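ABC transporter, substrate binding protein (Polyamine) (Agrobacterium tumefaciens, PDB 4EUO) binds gamma-aminobutyric acid in the periplasm as the solute-binding component of an ABC transporter, probably delivering it for uptake. Local coordinates at residues K117-A120 against D121-D124; G151-A154 against D155-Y158. All coordinates share one frame; numbering follows the deposited sequence.

Contact 1 (K117-A120 against D121-D124); sequences KSWA and DLFD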
# COMPACT_ATOMS: atom_id res chain seq x y z
N LYS A 117 -20.14 1.64 7.37
CA LYS A 117 -20.07 2.20 6.04
C LYS A 117 -19.06 3.35 6.05
O LYS A 117 -18.34 3.55 5.05
CB LYS A 117 -21.46 2.73 5.63
CG LYS A 117 -21.55 3.17 4.17
CD LYS A 117 -22.94 3.68 3.79
CE LYS A 117 -23.54 4.58 4.84
NZ LYS A 117 -22.84 5.88 4.96
N SER A 118 -19.05 4.15 7.12
CA SER A 118 -18.19 5.31 7.22
C SER A 118 -17.08 5.14 8.24
O SER A 118 -17.15 4.26 9.10
CB SER A 118 -19.03 6.53 7.57
OG SER A 118 -19.51 6.32 8.89
N TRP A 119 -16.08 6.05 8.21
CA TRP A 119 -15.05 6.02 9.25
C TRP A 119 -15.71 6.28 10.60
O TRP A 119 -15.36 5.65 11.59
CB TRP A 119 -13.93 7.04 8.98
CG TRP A 119 -13.15 6.77 7.75
CD1 TRP A 119 -13.08 7.57 6.64
CD2 TRP A 119 -12.43 5.57 7.43
NE1 TRP A 119 -12.32 6.97 5.66
CE2 TRP A 119 -11.94 5.71 6.11
CE3 TRP A 119 -12.16 4.38 8.12
CZ2 TRP A 119 -11.14 4.73 5.50
CZ3 TRP A 119 -11.42 3.38 7.49
CH2 TRP A 119 -10.92 3.57 6.20
N ALA A 120 -16.72 7.20 10.62
CA ALA A 120 -17.44 7.43 11.88
C ALA A 120 -18.07 6.13 12.40
O ALA A 120 -17.93 5.84 13.59
CB ALA A 120 -18.53 8.48 11.67
N ASP A 121 -18.68 5.32 11.52
CA ASP A 121 -19.25 4.05 11.96
C ASP A 121 -18.17 3.13 12.54
O ASP A 121 -18.37 2.48 13.57
CB ASP A 121 -19.90 3.31 10.79
CG ASP A 121 -21.10 3.98 10.14
OD1 ASP A 121 -21.74 4.84 10.81
OD2 ASP A 121 -21.40 3.64 8.99
N LEU A 122 -17.00 3.08 11.84
CA LEU A 122 -15.94 2.18 12.28
C LEU A 122 -15.43 2.58 13.65
O LEU A 122 -14.95 1.71 14.41
CB LEU A 122 -14.81 2.21 11.22
CG LEU A 122 -13.69 1.21 11.45
CD1 LEU A 122 -14.20 -0.24 11.47
CD2 LEU A 122 -12.62 1.36 10.41
N PHE A 123 -15.55 3.84 14.02
CA PHE A 123 -15.14 4.33 15.32
C PHE A 123 -16.28 4.32 16.35
O PHE A 123 -16.07 4.79 17.46
CB PHE A 123 -14.49 5.72 15.20
CG PHE A 123 -13.04 5.66 14.76
CD1 PHE A 123 -12.01 5.88 15.66
CD2 PHE A 123 -12.72 5.39 13.44
CE1 PHE A 123 -10.68 5.79 15.26
CE2 PHE A 123 -11.38 5.33 13.03
CZ PHE A 123 -10.37 5.53 13.94
N ASP A 124 -17.44 3.73 16.01
CA ASP A 124 -18.58 3.71 16.93
C ASP A 124 -18.78 2.28 17.44
O ASP A 124 -19.45 1.48 16.81
CB ASP A 124 -19.85 4.26 16.25
CG ASP A 124 -21.00 4.51 17.20
OD1 ASP A 124 -21.08 3.83 18.23
OD2 ASP A 124 -21.87 5.36 16.87

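Contact 2 (G151-A154 against D155-Y158); sequences GVTA and DKLY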
# COMPACT_ATOMS: atom_id res chain seq x y z
N GLY A 151 -14.73 14.11 12.33
CA GLY A 151 -15.37 15.24 11.68
C GLY A 151 -14.49 16.17 10.87
O GLY A 151 -15.02 17.13 10.30
N VAL A 152 -13.15 15.91 10.80
CA VAL A 152 -12.26 16.72 9.94
C VAL A 152 -12.63 16.47 8.48
O VAL A 152 -12.80 15.32 8.09
CB VAL A 152 -10.76 16.38 10.18
CG1 VAL A 152 -9.84 17.19 9.25
CG2 VAL A 152 -10.38 16.63 11.63
N THR A 153 -12.77 17.55 7.68
CA THR A 153 -13.11 17.36 6.28
C THR A 153 -11.88 16.97 5.50
O THR A 153 -10.75 17.30 5.91
CB THR A 153 -13.85 18.57 5.71
OG1 THR A 153 -12.97 19.68 5.74
CG2 THR A 153 -15.13 18.88 6.47
N ALA A 154 -12.08 16.27 4.41
CA ALA A 154 -11.01 15.74 3.59
C ALA A 154 -9.96 16.78 3.25
O ALA A 154 -8.78 16.55 3.48
CB ALA A 154 -11.57 15.12 2.33
N ASP A 155 -10.39 17.96 2.80
CA ASP A 155 -9.44 18.99 2.41
C ASP A 155 -8.71 19.69 3.53
O ASP A 155 -7.80 20.47 3.24
CB ASP A 155 -10.06 20.00 1.41
CG ASP A 155 -11.45 20.52 1.73
OD1 ASP A 155 -12.14 20.98 0.79
OD2 ASP A 155 -11.87 20.43 2.91
N LYS A 156 -9.03 19.39 4.80
CA LYS A 156 -8.40 20.06 5.94
C LYS A 156 -7.57 19.10 6.82
O LYS A 156 -7.24 19.45 7.95
CB LYS A 156 -9.46 20.76 6.81
CG LYS A 156 -10.31 21.79 6.04
CD LYS A 156 -9.91 23.23 6.33
CE LYS A 156 -10.65 23.83 7.50
NZ LYS A 156 -10.17 25.20 7.81
N LEU A 157 -7.18 17.94 6.29
CA LEU A 157 -6.42 16.99 7.09
C LEU A 157 -5.02 17.44 7.43
O LEU A 157 -4.54 17.14 8.51
CB LEU A 157 -6.32 15.64 6.37
CG LEU A 157 -7.60 14.83 6.40
CD1 LEU A 157 -7.51 13.70 5.38
CD2 LEU A 157 -7.87 14.24 7.81
N TYR A 158 -4.35 18.12 6.49
CA TYR A 158 -2.95 18.48 6.65
C TYR A 158 -2.73 19.95 6.97
O TYR A 158 -3.39 20.80 6.36
CB TYR A 158 -2.13 18.07 5.43
CG TYR A 158 -2.24 16.60 5.12
CD1 TYR A 158 -1.50 15.67 5.83
CD2 TYR A 158 -3.15 16.13 4.18
CE1 TYR A 158 -1.64 14.31 5.61
CE2 TYR A 158 -3.34 14.76 3.98
CZ TYR A 158 -2.58 13.86 4.70
OH TYR A 158 -2.71 12.51 4.45

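Contact 1 (K117-A120 against D121-D124)
Asp-121 turns its carboxylate back over the start of the short helix 119-122 and completes a capping box with Ser-118. Its CG is anti to the carbonyl carbon (chi1 -64°), which brings OD2 to two successive backbone amides. Lys-117 N reaches Asp-121 OD2 at 2.9 Å on the anti lone pair, while Ser-118 N, 3.0 Å from the same oxygen, comes from above the carboxylate plane. The reciprocal half of the box runs from Asp-121 N to Ser-118 OG (2.9 Å), nearly straight at 160°. Ser-118 is the N-cap residue; its OG sits between the backbone N and the carbonyl carbon, facing the first turn.

Leu-122 N donates to Ser-118 O (3.0 Å), closing the helical turn. The leucine side chain runs alongside Trp-119, and Leu-122 CD2 meets the edge of the indole at Trp-119 CZ3 (3.7 Å), near the ring plane. The far side of that indole is held by NE1, which bonds to Gln-220 O, and its ring packs on helix 142-149.

Phe-123 is the first residue to leave helical geometry. Phe-123 N bonds to Trp-119 O (3.0 Å) and, weakly, to Ala-120 O. The same Trp-119 O lies in the plane of the phenyl ring at its edge, 3.2 Å from Phe-123 CD2. Beyond it, Asp-124 N returns to Asp-121 O, and Asp-124 OD1 accepts from Lys-127 N.

One carboxylate oxygen thus satisfies two amides ahead of the helix and a hydroxyl satisfies a third, and the negative charge of Asp-121 probably interacts favourably with the helix dipole.

Contact 2 (G151-A154 against D155-Y158)
The Schellman motif that ends helix 142-149 runs directly into a compact turn, across which Val-152 packs on Leu-157 and Thr-153 bonds to Asp-155 and Lys-156. Gly-151 is the C-prime residue of that motif: its positive phi (96°) is the left-handed backbone turn that lets Val-152 N return to Leu-147 O and Gly-151 N to Leu-148 O. The chain then extends through Val-152 and Thr-153 before winding briefly at Ala-154 and Asp-155, in the loop that leads to helix 162-170.

Val-152 projects its CB toward the residues that follow. With CG1 anti to the backbone N (chi1 178°), Val-152 CG1 touches Leu-157 CD2 at 3.8 Å, the two side chains meeting at a slant, and it also lies 3.7 Å from Lys-156 O. Leu-157 is buried: it continues inward onto Glu-144 and Leu-147 of helix 142-149 and onto Val-290 of strand 289-291, so the apolar side of the turn packs on both the helix and the strand. Leu-157 CG also rests against Ala-154 O, at 3.6 Å.

Lys-156 N donates to Thr-153 O (2.9 Å), a fairly straight bond at the hydrogen but one that approaches from above the carbonyl plane rather than on a lone pair. Thr-153, Asp-155 and Lys-156 lie on the exposed side of the turn, where their side chains meet. The aliphatic part of Lys-156 lies alongside Thr-153, Lys-156 CG being 3.4 Å from Thr-153 OG1, while the bends at chi2 and chi3 carry the ammonium group off from the turn. That same hydroxyl donates to the carboxylate of Asp-155, Thr-153 OG1 meeting Asp-155 OD2 nearly along its C-O axis at 3.1 Å.

Overall arrangement
Contact 1 and contact 2 come in series along the chain and lie on the same side of its centre, each about 21 Å from it. Their centres are about 16 Å apart and their nearest atoms about 7 Å, so they do not touch. Helix 142-149 links them: Trp-119 and Phe-123 of contact 1 pack on its side, whereas contact 2 follows its C-terminal end and folds Val-152 and Leu-157 back onto it. Neither contact supplies a residue of the gamma-aminobutyric acid pocket. The side chain of Trp-119 is about 14 Å from the bound ligand, and strand 196-200, which it touches at Ser-198, ends in the pocket residue Trp-200.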